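Local coordinates for 27kDa outer membrane protein (Silicibacter pomeroyi, PDB 3GYK), which probably acts as a thiol-disulphide oxidoreductase through its DsbA-like thioredoxin domain, the part of the longer protein present here, at residues A14-N19 with N53-Y58; Y32-C37 with G144-V149; R59-L64 with Q132-A137; A71-L76 with E125-I130; R38-E43 with P156-Q161. All coordinates share one frame; numbering follows the deposited sequence. Where two conformers were deposited one is given.

Contact 1 of 5, residues A14-N19 with N53-Y58; sequences APVLGN and NVRLVY
Leu17 lays its methyl CD1 over one face of the Tyr58 ring, a CH-pi contact with the carbon 4.3 Å from the ring centroid, while its second methyl, CD2, sits 3.9 Å from Tyr58 CE2. The two side chains cross at about a right angle. In the modelled one of its two conformers, Leu56 brings CD2 against Leu17 CB, a less certain addition to the same apolar patch. Beneath this overlap the backbones pair as antiparallel strands. Leu17 and Leu56 form the hydrogen-bonded pair: Leu17 N reaches Leu56 O over 2.7 Å in an almost straight bond (179°) lying in the carbonyl plane, whereas Leu56 N approaches Leu17 O from well above that carbonyl's plane. Tyr58 N to Pro15 O and Asn19 N to Val54 O extend the pairing in both directions. On the other face of the sheet Val16 and Val57 make a looser apolar pair. Arg55 passes its CB 3.3 Å from Asn19 O, and its guanidinium continues to Thr25 OG1 and Phe9 O. Gly18 has a positive phi of 73°, which suits glycine, and its CA comes within 3.6 Å of Val54 O. Strand 16-18 is an outermost strand of the sheet, paired with strand 54-60, whose other neighbour is strand 24-30; helix 84-92 packs on Leu17 and Tyr58, and helix 35-50 on Leu56.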
# COMPACT_ATOMS: atom_id res chain seq x y z
N ALA A 14 -2.02 9.16 2.87
CA ALA A 14 -1.58 7.93 2.18
C ALA A 14 -0.08 7.76 2.39
O ALA A 14 0.69 8.69 2.08
CB ALA A 14 -1.91 8.03 0.66
N PRO A 15 0.35 6.60 2.90
CA PRO A 15 1.79 6.45 3.11
C PRO A 15 2.63 6.63 1.85
O PRO A 15 2.23 6.23 0.76
CB PRO A 15 1.93 5.01 3.62
CG PRO A 15 0.59 4.70 4.24
CD PRO A 15 -0.42 5.43 3.40
N VAL A 16 3.81 7.22 2.04
CA VAL A 16 4.76 7.40 0.96
C VAL A 16 6.03 6.61 1.30
O VAL A 16 6.62 6.80 2.37
CB VAL A 16 5.12 8.89 0.79
CG1 VAL A 16 6.28 9.08 -0.21
CG2 VAL A 16 3.87 9.69 0.33
N LEU A 17 6.43 5.74 0.38
CA LEU A 17 7.69 5.00 0.47
C LEU A 17 8.58 5.36 -0.70
O LEU A 17 8.19 6.15 -1.54
CB LEU A 17 7.42 3.49 0.50
CG LEU A 17 6.83 2.94 1.80
CD1 LEU A 17 5.36 3.33 1.94
CD2 LEU A 17 6.95 1.41 1.76
N GLY A 18 9.79 4.80 -0.75
CA GLY A 18 10.69 5.08 -1.88
C GLY A 18 11.20 6.50 -1.70
O GLY A 18 11.39 6.97 -0.56
N ASN A 19 11.40 7.22 -2.81
CA ASN A 19 11.99 8.55 -2.72
C ASN A 19 10.83 9.55 -2.67
O ASN A 19 10.06 9.64 -3.63
CB ASN A 19 12.86 8.80 -3.97
CG ASN A 19 13.64 10.09 -3.90
OD1 ASN A 19 13.22 11.06 -3.27
ND2 ASN A 19 14.82 10.10 -4.51
N ASN A 53 14.64 6.80 -7.89
CA ASN A 53 13.88 7.99 -8.26
C ASN A 53 12.39 7.68 -8.41
O ASN A 53 11.65 8.37 -9.12
CB ASN A 53 14.48 8.60 -9.55
CG ASN A 53 14.15 10.08 -9.71
OD1 ASN A 53 13.86 10.79 -8.74
ND2 ASN A 53 14.26 10.57 -10.94
N VAL A 54 11.94 6.62 -7.74
CA VAL A 54 10.52 6.19 -7.74
C VAL A 54 9.95 6.49 -6.37
O VAL A 54 10.53 6.15 -5.33
CB VAL A 54 10.38 4.68 -8.06
CG1 VAL A 54 8.96 4.17 -7.75
CG2 VAL A 54 10.71 4.40 -9.55
N ARG A 55 8.83 7.19 -6.37
CA ARG A 55 8.04 7.46 -5.21
C ARG A 55 6.90 6.45 -5.18
O ARG A 55 6.23 6.26 -6.19
CB ARG A 55 7.41 8.82 -5.43
CG ARG A 55 6.65 9.38 -4.30
CD ARG A 55 6.59 10.86 -4.69
NE ARG A 55 5.82 11.57 -3.70
CZ ARG A 55 4.50 11.67 -3.73
NH1 ARG A 55 3.82 11.15 -4.75
NH2 ARG A 55 3.88 12.31 -2.75
N LEU A 56 6.64 5.85 -4.02
CA LEU A 56 5.64 4.77 -3.93
C LEU A 56 4.54 5.13 -2.94
O LEU A 56 4.82 5.31 -1.75
CB LEU A 56 6.33 3.48 -3.50
CG LEU A 56 5.44 2.28 -3.21
CD1 LEU A 56 4.88 1.79 -4.52
CD2 LEU A 56 6.29 1.23 -2.57
N VAL A 57 3.30 5.23 -3.42
CA VAL A 57 2.16 5.70 -2.61
C VAL A 57 1.27 4.47 -2.35
O VAL A 57 0.94 3.72 -3.28
CB VAL A 57 1.35 6.84 -3.30
CG1 VAL A 57 -0.02 7.07 -2.60
CG2 VAL A 57 2.17 8.15 -3.29
N TYR A 58 0.87 4.28 -1.10
CA TYR A 58 0.05 3.11 -0.76
C TYR A 58 -1.40 3.44 -0.48
O TYR A 58 -1.71 4.37 0.30
CB TYR A 58 0.65 2.43 0.47
CG TYR A 58 1.79 1.48 0.18
CD1 TYR A 58 2.20 1.20 -1.13
CD2 TYR A 58 2.41 0.81 1.21
CE1 TYR A 58 3.22 0.26 -1.39
CE2 TYR A 58 3.43 -0.11 0.96
CZ TYR A 58 3.82 -0.38 -0.33
OH TYR A 58 4.83 -1.29 -0.55

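Contact 2 of 5, residues Y32-C37 with G144-V149; sequences YNCPYC and GTPSFV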
# COMPACT_ATOMS: atom_id res chain seq x y z
N TYR A 32 -3.92 -7.40 2.53
CA TYR A 32 -2.91 -8.29 3.13
C TYR A 32 -3.19 -9.78 2.97
O TYR A 32 -2.30 -10.58 3.19
CB TYR A 32 -2.62 -7.94 4.61
CG TYR A 32 -1.94 -6.60 4.74
CD1 TYR A 32 -0.58 -6.46 4.41
CD2 TYR A 32 -2.64 -5.48 5.18
CE1 TYR A 32 0.06 -5.19 4.48
CE2 TYR A 32 -2.01 -4.21 5.27
CZ TYR A 32 -0.67 -4.08 4.93
OH TYR A 32 -0.09 -2.83 5.00
N ASN A 33 -4.40 -10.15 2.55
CA ASN A 33 -4.75 -11.53 2.31
C ASN A 33 -4.84 -11.91 0.83
O ASN A 33 -5.21 -13.04 0.48
CB ASN A 33 -6.05 -11.86 3.03
CG ASN A 33 -5.83 -12.07 4.53
OD1 ASN A 33 -4.95 -12.84 4.91
ND2 ASN A 33 -6.62 -11.40 5.37
N CYS A 34 -4.45 -10.97 -0.02
CA CYS A 34 -4.49 -11.20 -1.46
C CYS A 34 -3.22 -11.91 -1.94
O CYS A 34 -2.10 -11.37 -1.80
CB CYS A 34 -4.72 -9.86 -2.15
SG CYS A 34 -4.49 -9.92 -3.95
N PRO A 35 -3.36 -13.12 -2.51
CA PRO A 35 -2.18 -13.90 -2.92
C PRO A 35 -1.31 -13.15 -3.93
O PRO A 35 -0.07 -13.21 -3.87
CB PRO A 35 -2.80 -15.14 -3.58
CG PRO A 35 -4.13 -15.28 -2.95
CD PRO A 35 -4.61 -13.89 -2.65
N TYR A 36 -1.94 -12.46 -4.89
CA TYR A 36 -1.13 -11.71 -5.83
C TYR A 36 -0.48 -10.47 -5.24
O TYR A 36 0.56 -10.06 -5.71
CB TYR A 36 -1.92 -11.36 -7.11
CG TYR A 36 -1.89 -12.41 -8.20
CD1 TYR A 36 -3.05 -13.08 -8.58
CD2 TYR A 36 -0.71 -12.67 -8.91
CE1 TYR A 36 -3.02 -14.01 -9.60
CE2 TYR A 36 -0.68 -13.59 -9.93
CZ TYR A 36 -1.84 -14.25 -10.28
OH TYR A 36 -1.80 -15.18 -11.31
N CYS A 37 -1.10 -9.84 -4.23
CA CYS A 37 -0.41 -8.78 -3.47
C CYS A 37 0.82 -9.30 -2.76
O CYS A 37 1.89 -8.64 -2.74
CB CYS A 37 -1.36 -8.14 -2.46
SG CYS A 37 -2.69 -7.21 -3.28
N GLY A 144 -10.27 -5.25 -8.23
CA GLY A 144 -9.68 -6.00 -7.11
C GLY A 144 -8.21 -5.66 -6.99
O GLY A 144 -7.70 -4.70 -7.64
N THR A 145 -7.51 -6.43 -6.17
CA THR A 145 -6.10 -6.14 -5.84
C THR A 145 -5.21 -7.28 -6.34
O THR A 145 -5.69 -8.40 -6.47
CB THR A 145 -5.91 -6.03 -4.31
OG1 THR A 145 -6.38 -7.24 -3.70
CG2 THR A 145 -6.74 -4.88 -3.76
N PRO A 146 -3.92 -6.99 -6.66
CA PRO A 146 -3.28 -5.66 -6.68
C PRO A 146 -3.68 -4.86 -7.91
O PRO A 146 -3.93 -5.47 -8.99
CB PRO A 146 -1.76 -5.99 -6.70
CG PRO A 146 -1.69 -7.32 -7.37
CD PRO A 146 -2.99 -8.06 -7.06
N SER A 147 -3.81 -3.54 -7.76
CA SER A 147 -3.89 -2.65 -8.93
C SER A 147 -2.91 -1.50 -8.74
O SER A 147 -2.67 -1.04 -7.62
CB SER A 147 -5.31 -2.09 -9.12
OG SER A 147 -6.25 -3.09 -9.50
N PHE A 148 -2.34 -1.02 -9.84
CA PHE A 148 -1.31 0.01 -9.78
C PHE A 148 -1.66 1.21 -10.65
O PHE A 148 -2.34 1.11 -11.67
CB PHE A 148 0.05 -0.54 -10.26
CG PHE A 148 0.60 -1.65 -9.40
CD1 PHE A 148 1.44 -1.36 -8.34
CD2 PHE A 148 0.31 -2.98 -9.70
CE1 PHE A 148 1.99 -2.40 -7.54
CE2 PHE A 148 0.83 -4.02 -8.90
CZ PHE A 148 1.68 -3.72 -7.81
N VAL A 149 -1.13 2.37 -10.25
CA VAL A 149 -1.08 3.55 -11.11
C VAL A 149 0.39 3.85 -11.25
O VAL A 149 1.13 3.80 -10.26
CB VAL A 149 -1.76 4.79 -10.43
CG1 VAL A 149 -1.66 6.03 -11.32
CG2 VAL A 149 -3.22 4.50 -10.06
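Cys34 and Cys37 both bring their sulphurs against Thr145 and Pro146. Cys34 SG lies 3.2 Å from Thr145 O and 3.3 Å from Thr145 OG1, an approach made possible by a chi1 of 169° that sets the sulphur anti to its backbone N. Cys37 SG meets Thr145 CB at 3.6 Å and Pro146 CB at 3.7 Å, so the proline ring and the threonine together line one side of the cysteine pair. Tyr36 CB packs 3.5 Å from Pro146 CD, although its ring leads away toward Phe158. Behind this first shell, the peptide bond before Pro146 is cis, which fixes how the Thr145 carbonyl and the proline ring are presented together. Ser147 OG donates to Gly144 O, bracing the turn just ahead of strand 147-150. On the opposing segment Cys34 occupies the N-cap of helix 35-50, and its sulphur accepts a capping bond from Cys37 N at 3.4 Å. Trp61 touches Thr145, and Leu64 touches Cys34, from the neighbouring loop. A CxxC sequence at a helix start facing a cis-proline turn is the hallmark of the thioredoxin-fold redox site, consistent with an oxidoreductase role.

Contact 3 of 5, residues R59-L64 with Q132-A137; sequences REWPIL and QSMALA
The Ser133 hydroxyl accepts from Arg59 and donates to the Glu60 carbonyl, joining the end of strand 54-60 in the thioredoxin-like sheet to helix 124-140, part of the helical region of this DsbA-like domain. The polar contacts converge on one hydroxyl. Arg59 NE donates to Ser133 OG over 3.0 Å, the oxygen lying in the guanidinium plane, and NH2 adds a weak bond to the same atom. Ser133 OG in turn donates to Glu60 O at 2.8 Å, approaching from above the plane of that carbonyl. Bends at chi2 and chi3 (-50° and -44°) fold the arginine chain back on itself, and its charge is met by a salt bridge from NH1 to Asp11. The carboxylate of Glu60 turns away to Tyr32 and Tyr84, while its backbone N is bonded to His129. Apolar contacts flank these bonds. Leu136 CD1 lies over one face of the Arg59 guanidinium, displaced toward its rim, the two side chains crossing at about a right angle. Selenomethionine Met134 brings CG to the edge of the Trp61 indole, 3.7 Å from NE1. Between Ile63 CG2 on one face and Ala137 on the other, the indole is sandwiched by aliphatic groups; Ala137 CB stands 3.4 Å from the centroid of the six-membered ring, 13° off its normal, a close CH-pi contact with Trp61 CZ2 as its nearest atom.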
# COMPACT_ATOMS: atom_id res chain seq x y z
N ARG A 59 -2.30 2.67 -1.10
CA ARG A 59 -3.72 2.71 -0.78
C ARG A 59 -4.09 1.35 -0.16
O ARG A 59 -4.11 0.30 -0.85
CB ARG A 59 -4.59 2.91 -2.04
CG ARG A 59 -4.40 4.26 -2.79
CD ARG A 59 -4.46 5.52 -1.91
NE ARG A 59 -5.55 5.55 -0.93
CZ ARG A 59 -5.90 6.64 -0.26
NH1 ARG A 59 -5.29 7.82 -0.55
NH2 ARG A 59 -6.83 6.58 0.71
N GLU A 60 -4.36 1.38 1.14
CA GLU A 60 -4.87 0.19 1.82
C GLU A 60 -6.30 0.03 1.36
O GLU A 60 -7.14 0.92 1.60
CB GLU A 60 -4.81 0.41 3.33
CG GLU A 60 -3.40 0.60 3.85
CD GLU A 60 -2.78 -0.74 4.33
OE1 GLU A 60 -3.49 -1.76 4.32
OE2 GLU A 60 -1.59 -0.74 4.73
N TRP A 61 -6.59 -1.10 0.70
CA TRP A 61 -7.92 -1.36 0.15
C TRP A 61 -8.36 -2.75 0.58
O TRP A 61 -8.30 -3.72 -0.20
CB TRP A 61 -7.90 -1.21 -1.38
CG TRP A 61 -9.26 -1.26 -2.00
CD1 TRP A 61 -10.45 -0.89 -1.42
CD2 TRP A 61 -9.59 -1.70 -3.33
NE1 TRP A 61 -11.49 -1.10 -2.29
CE2 TRP A 61 -10.99 -1.58 -3.47
CE3 TRP A 61 -8.82 -2.17 -4.41
CZ2 TRP A 61 -11.66 -1.95 -4.64
CZ3 TRP A 61 -9.51 -2.55 -5.59
CH2 TRP A 61 -10.89 -2.43 -5.69
N PRO A 62 -8.74 -2.87 1.87
CA PRO A 62 -9.15 -4.18 2.39
C PRO A 62 -10.52 -4.60 1.81
O PRO A 62 -11.53 -3.93 2.03
CB PRO A 62 -9.22 -3.94 3.90
CG PRO A 62 -9.56 -2.44 4.03
CD PRO A 62 -8.66 -1.84 2.94
N ILE A 63 -10.51 -5.69 1.05
CA ILE A 63 -11.71 -6.16 0.32
C ILE A 63 -11.98 -7.64 0.51
O ILE A 63 -12.99 -8.14 0.04
CB ILE A 63 -11.65 -5.78 -1.20
CG1 ILE A 63 -10.40 -6.36 -1.87
CG2 ILE A 63 -11.72 -4.22 -1.37
CD1 ILE A 63 -10.32 -6.17 -3.42
N LEU A 64 -11.09 -8.35 1.19
CA LEU A 64 -11.19 -9.81 1.31
C LEU A 64 -11.65 -10.23 2.70
O LEU A 64 -11.47 -11.39 3.09
CB LEU A 64 -9.86 -10.49 0.93
CG LEU A 64 -9.38 -10.23 -0.50
CD1 LEU A 64 -8.09 -10.97 -0.76
CD2 LEU A 64 -10.45 -10.69 -1.52
N GLN A 132 -11.50 6.37 1.32
CA GLN A 132 -10.97 7.02 0.11
C GLN A 132 -10.33 6.00 -0.83
O GLN A 132 -10.41 6.17 -2.05
CB GLN A 132 -9.97 8.14 0.51
CG GLN A 132 -9.26 8.85 -0.66
CD GLN A 132 -10.18 9.62 -1.59
OE1 GLN A 132 -11.41 9.56 -1.49
NE2 GLN A 132 -9.56 10.41 -2.49
N SER A 133 -9.69 4.96 -0.29
CA SER A 133 -9.17 3.90 -1.18
C SER A 133 -10.31 3.28 -1.98
O SER A 133 -10.17 3.08 -3.20
CB SER A 133 -8.43 2.83 -0.42
OG SER A 133 -7.26 3.33 0.22
N MSE A 134 -11.44 2.99 -1.32
CA MSE A 134 -12.61 2.44 -2.04
C MSE A 134 -13.07 3.40 -3.14
O MSE A 134 -13.40 2.97 -4.25
CB MSE A 134 -13.78 2.13 -1.09
CG MSE A 134 -13.30 1.19 -0.01
SE MSE A 134 -14.52 0.91 1.47
CE MSE A 134 -13.58 -0.74 2.05
N ALA A 135 -13.14 4.70 -2.83
CA ALA A 135 -13.61 5.68 -3.79
C ALA A 135 -12.64 5.79 -4.97
O ALA A 135 -13.07 5.81 -6.13
CB ALA A 135 -13.85 7.06 -3.14
N LEU A 136 -11.34 5.83 -4.68
CA LEU A 136 -10.35 5.96 -5.77
C LEU A 136 -10.39 4.70 -6.65
O LEU A 136 -10.31 4.81 -7.89
CB LEU A 136 -8.94 6.17 -5.22
CG LEU A 136 -8.69 7.58 -4.63
CD1 LEU A 136 -7.40 7.57 -3.86
CD2 LEU A 136 -8.66 8.67 -5.72
N ALA A 137 -10.50 3.54 -6.01
CA ALA A 137 -10.56 2.29 -6.79
C ALA A 137 -11.75 2.33 -7.75
O ALA A 137 -11.60 1.97 -8.93
CB ALA A 137 -10.64 1.04 -5.87

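Contact 4 of 5, residues A71-L76 with E125-I130; sequences AARAAL and EVTAHI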
# COMPACT_ATOMS: atom_id res chain seq x y z
N ALA A 71 -6.16 -6.04 9.44
CA ALA A 71 -4.79 -5.81 8.98
C ALA A 71 -4.58 -4.39 8.42
O ALA A 71 -3.60 -3.72 8.77
CB ALA A 71 -4.43 -6.86 7.92
N ALA A 72 -5.49 -3.94 7.55
CA ALA A 72 -5.40 -2.58 7.00
C ALA A 72 -5.48 -1.52 8.12
O ALA A 72 -4.68 -0.57 8.13
CB ALA A 72 -6.47 -2.34 5.95
N ARG A 73 -6.43 -1.68 9.05
CA ARG A 73 -6.55 -0.73 10.16
C ARG A 73 -5.27 -0.72 11.01
O ARG A 73 -4.75 0.35 11.36
CB ARG A 73 -7.77 -1.03 11.04
CG ARG A 73 -9.08 -0.82 10.27
CD ARG A 73 -10.28 -0.86 11.18
NE ARG A 73 -11.39 -0.24 10.48
CZ ARG A 73 -11.71 1.05 10.58
NH1 ARG A 73 -11.02 1.85 11.39
NH2 ARG A 73 -12.73 1.53 9.89
N ALA A 74 -4.77 -1.92 11.30
CA ALA A 74 -3.58 -2.08 12.15
C ALA A 74 -2.38 -1.42 11.48
O ALA A 74 -1.61 -0.70 12.13
CB ALA A 74 -3.30 -3.54 12.36
N ALA A 75 -2.22 -1.66 10.18
CA ALA A 75 -1.11 -1.08 9.45
C ALA A 75 -1.18 0.44 9.49
O ALA A 75 -0.19 1.10 9.82
CB ALA A 75 -1.08 -1.61 7.97
N LEU A 76 -2.35 1.01 9.18
CA LEU A 76 -2.49 2.47 9.21
C LEU A 76 -2.23 3.00 10.62
O LEU A 76 -1.59 4.04 10.76
CB LEU A 76 -3.86 2.91 8.71
CG LEU A 76 -4.07 2.66 7.20
CD1 LEU A 76 -5.57 2.72 6.82
CD2 LEU A 76 -3.21 3.64 6.35
N GLU A 125 -9.11 9.01 11.14
CA GLU A 125 -8.23 9.09 9.95
C GLU A 125 -8.02 7.70 9.29
O GLU A 125 -7.79 7.61 8.08
CB GLU A 125 -6.88 9.76 10.24
CG GLU A 125 -5.97 8.94 11.14
CD GLU A 125 -4.62 9.59 11.43
OE1 GLU A 125 -4.13 10.39 10.60
OE2 GLU A 125 -4.04 9.28 12.49
N VAL A 126 -8.11 6.62 10.09
CA VAL A 126 -7.93 5.27 9.56
C VAL A 126 -9.13 4.93 8.65
O VAL A 126 -8.98 4.52 7.47
CB VAL A 126 -7.76 4.22 10.72
CG1 VAL A 126 -7.82 2.79 10.20
CG2 VAL A 126 -6.41 4.45 11.44
N THR A 127 -10.32 5.14 9.20
CA THR A 127 -11.56 5.01 8.44
C THR A 127 -11.55 5.88 7.17
O THR A 127 -11.91 5.39 6.09
CB THR A 127 -12.75 5.36 9.31
OG1 THR A 127 -12.78 4.43 10.41
CG2 THR A 127 -14.04 5.25 8.51
N ALA A 128 -11.11 7.14 7.31
CA ALA A 128 -11.05 8.07 6.18
C ALA A 128 -10.14 7.54 5.07
O ALA A 128 -10.50 7.63 3.88
CB ALA A 128 -10.64 9.51 6.62
N HIS A 129 -8.99 6.97 5.43
CA HIS A 129 -8.09 6.41 4.40
C HIS A 129 -8.78 5.28 3.64
O HIS A 129 -8.82 5.25 2.41
CB HIS A 129 -6.78 5.90 4.99
CG HIS A 129 -5.90 5.23 3.99
ND1 HIS A 129 -4.79 5.85 3.44
CD2 HIS A 129 -5.97 4.01 3.39
CE1 HIS A 129 -4.21 5.03 2.58
NE2 HIS A 129 -4.92 3.91 2.52
N ILE A 130 -9.32 4.32 4.37
CA ILE A 130 -9.91 3.14 3.71
C ILE A 130 -11.09 3.54 2.83
O ILE A 130 -11.23 3.02 1.72
CB ILE A 130 -10.28 2.06 4.76
CG1 ILE A 130 -9.01 1.52 5.43
CG2 ILE A 130 -11.06 0.92 4.09
CD1 ILE A 130 -9.27 0.73 6.76
O HOH W 1 -3.20 6.56 11.58
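Leu76 points its methyl CD2 at the centre of one face of the His129 imidazole, 3.9 Å from the centroid and 8° off the normal. Its CD1 meets Ile130 CG1, and its CB rests against Val126 CG2. Leu76, Arg73 and Val126 bury the most surface between helix 66-77 and helix 124-140, whose local axes approach to 9.8 Å at an angle of 122°. The imidazole is bonded through ND1 to Asn13 O, which helps to hold the ring under the leucine. In its modelled conformer, one of two and so less certain, Arg73 extends from CG to NE alongside Thr127 and grips Thr127 OG1 end-on: NH2 at 2.9 Å and NH1 at 3.3 Å, with the oxygen in the guanidinium plane. Val126 CG1 packs against Arg73 CG at 3.8 Å. NE has its own salt bridge to Asp69, and NH1 also reaches Met121 O. An apolar centre therefore meets a polar margin, where the arginine's charge is probably balanced within its own helix rather than across the interface.

Contact 5 of 5, residues R38-E43 with P156-Q161; sequences RRAMAE and PGFVEQ. With SO4 (sulfate ion), chain F.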
# COMPACT_ATOMS: atom_id res chain seq x y z
N ARG A 38 0.70 -10.46 -2.14
CA ARG A 38 1.85 -11.03 -1.45
C ARG A 38 2.99 -11.32 -2.45
O ARG A 38 4.18 -11.12 -2.13
CB ARG A 38 1.43 -12.27 -0.65
CG ARG A 38 0.52 -11.96 0.51
CD ARG A 38 0.24 -13.19 1.38
NE ARG A 38 -0.52 -12.79 2.56
CZ ARG A 38 -0.72 -13.56 3.63
NH1 ARG A 38 -0.21 -14.78 3.67
NH2 ARG A 38 -1.43 -13.09 4.65
N ARG A 39 2.63 -11.80 -3.64
CA ARG A 39 3.56 -12.02 -4.73
C ARG A 39 4.19 -10.71 -5.26
O ARG A 39 5.37 -10.68 -5.62
CB ARG A 39 2.85 -12.76 -5.87
CG ARG A 39 3.80 -13.32 -6.90
CD ARG A 39 3.09 -14.23 -7.90
NE ARG A 39 3.85 -14.29 -9.14
CZ ARG A 39 3.44 -14.89 -10.25
NH1 ARG A 39 2.27 -15.52 -10.27
NH2 ARG A 39 4.20 -14.87 -11.34
N ALA A 40 3.38 -9.64 -5.31
CA ALA A 40 3.85 -8.35 -5.81
C ALA A 40 4.85 -7.69 -4.85
O ALA A 40 5.63 -6.86 -5.28
CB ALA A 40 2.65 -7.39 -6.06
N MSE A 41 4.84 -8.07 -3.57
CA MSE A 41 5.73 -7.41 -2.59
C MSE A 41 7.19 -7.41 -3.03
O MSE A 41 7.83 -6.36 -3.04
CB MSE A 41 5.59 -8.04 -1.19
CG MSE A 41 6.59 -7.47 -0.22
SE MSE A 41 6.58 -8.44 1.43
CE MSE A 41 7.86 -9.80 0.99
N ALA A 42 7.71 -8.58 -3.42
CA ALA A 42 9.10 -8.65 -3.85
C ALA A 42 9.39 -7.86 -5.14
O ALA A 42 10.52 -7.37 -5.30
CB ALA A 42 9.57 -10.11 -3.98
N GLU A 43 8.39 -7.75 -6.02
CA GLU A 43 8.50 -7.00 -7.28
C GLU A 43 8.59 -5.50 -7.01
O GLU A 43 9.47 -4.82 -7.57
CB GLU A 43 7.30 -7.28 -8.19
CG GLU A 43 7.08 -8.79 -8.42
CD GLU A 43 8.32 -9.53 -8.90
OE1 GLU A 43 9.05 -9.02 -9.78
OE2 GLU A 43 8.59 -10.64 -8.39
N PRO A 156 -3.95 -2.20 -13.94
CA PRO A 156 -4.86 -2.85 -12.97
C PRO A 156 -4.62 -4.37 -12.90
O PRO A 156 -5.44 -5.18 -13.36
CB PRO A 156 -6.24 -2.56 -13.55
CG PRO A 156 -6.00 -2.53 -15.06
CD PRO A 156 -4.64 -1.87 -15.20
N GLY A 157 -3.48 -4.75 -12.33
CA GLY A 157 -3.24 -6.19 -12.16
C GLY A 157 -1.86 -6.44 -11.60
O GLY A 157 -1.06 -5.51 -11.42
N PHE A 158 -1.58 -7.72 -11.37
CA PHE A 158 -0.24 -8.13 -10.96
C PHE A 158 0.76 -7.82 -12.08
O PHE A 158 0.47 -8.05 -13.25
CB PHE A 158 -0.19 -9.63 -10.63
CG PHE A 158 1.22 -10.12 -10.37
CD1 PHE A 158 1.84 -9.86 -9.15
CD2 PHE A 158 1.91 -10.82 -11.35
CE1 PHE A 158 3.15 -10.29 -8.91
CE2 PHE A 158 3.23 -11.26 -11.13
CZ PHE A 158 3.84 -10.99 -9.91
N VAL A 159 1.93 -7.29 -11.71
CA VAL A 159 3.04 -7.09 -12.66
C VAL A 159 4.37 -7.46 -12.00
O VAL A 159 4.53 -7.27 -10.78
CB VAL A 159 3.13 -5.63 -13.21
CG1 VAL A 159 2.23 -5.47 -14.46
CG2 VAL A 159 2.80 -4.59 -12.12
N GLU A 160 5.30 -7.96 -12.82
CA GLU A 160 6.68 -8.24 -12.40
C GLU A 160 7.43 -6.93 -12.19
O GLU A 160 6.98 -5.86 -12.62
CB GLU A 160 7.42 -9.03 -13.50
CG GLU A 160 6.93 -10.44 -13.72
CD GLU A 160 7.70 -11.14 -14.81
OE1 GLU A 160 8.85 -10.74 -15.09
OE2 GLU A 160 7.15 -12.09 -15.41
N GLN A 161 8.59 -7.02 -11.55
CA GLN A 161 9.46 -5.84 -11.43
C GLN A 161 9.86 -5.26 -12.79
O GLN A 161 9.81 -4.04 -12.96
CB GLN A 161 10.71 -6.17 -10.65
CG GLN A 161 11.71 -5.00 -10.58
CD GLN A 161 13.02 -5.41 -9.91
OE1 GLN A 161 13.05 -6.40 -9.18
NE2 GLN A 161 14.10 -4.66 -10.16
S SO4 F . -0.47 -16.54 -7.30
O1 SO4 F . -0.94 -16.84 -8.65
O2 SO4 F . -1.14 -17.40 -6.33
O3 SO4 F . 0.98 -16.73 -7.27
O4 SO4 F . -0.79 -15.16 -6.95
O HOH W 2 12.01 -9.14 -8.69
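Arg39 crosses Phe158 at about a right angle, with Phe158 CE2 over one face of the guanidinium and the two planes 47° apart. NE comes within 3.4 Å of Phe158 CZ, and CG of the arginine flanks CE1. The chain reaches this place with CG anti to the backbone N (chi1 -167°) and an extended run from CG to NE. Beyond the ring, Arg39 NH1 makes a weak bond to O3 of a sulfate ion, probably from the crystallisation liquor. Ala40 packs alongside, its CB 4.0 Å from Phe158 CD1 and its backbone N at the ring edge. A second anchor is polar: Gln161 N donates to Glu43 OE1 over 2.7 Å, using the anti lone pair of the carboxylate oxygen. A water donates to both Glu43 OE1 and Gln161 OE1. Glu160 is the N-cap of helix 161-174, so the carboxylate of Glu43 accepts from the first N-H of that helix, an arrangement expected to be favoured by the helix dipole. Phe158 also meets Tyr36, next to the CxxC cysteines. The contact thus ties the helix that carries the probable redox site of a thioredoxin fold to the start of its C-terminal helix.

How the contacts relate
The five contacts show how one sheet can organise a thioredoxin fold with a helical insertion. Contacts 1 and 3 follow each other along strand 54-60, their centres about 17 Å apart, and contacts 3 and 4 share helix 124-140 with centres about 10 Å apart. Contacts 2 and 5 both use helix 35-50 and lie closer, about 8 Å between centres. Along the chain, contact 4 lies within the span of contact 3, which lies within that of contact 2, while contacts 2 and 5 interleave. Contacts 4 and 5, about 22 Å apart, flank the chain's centre. Contacts 2 and 3 touch, with centres about 10 Å apart, bringing sheet, helical region and probable redox site together.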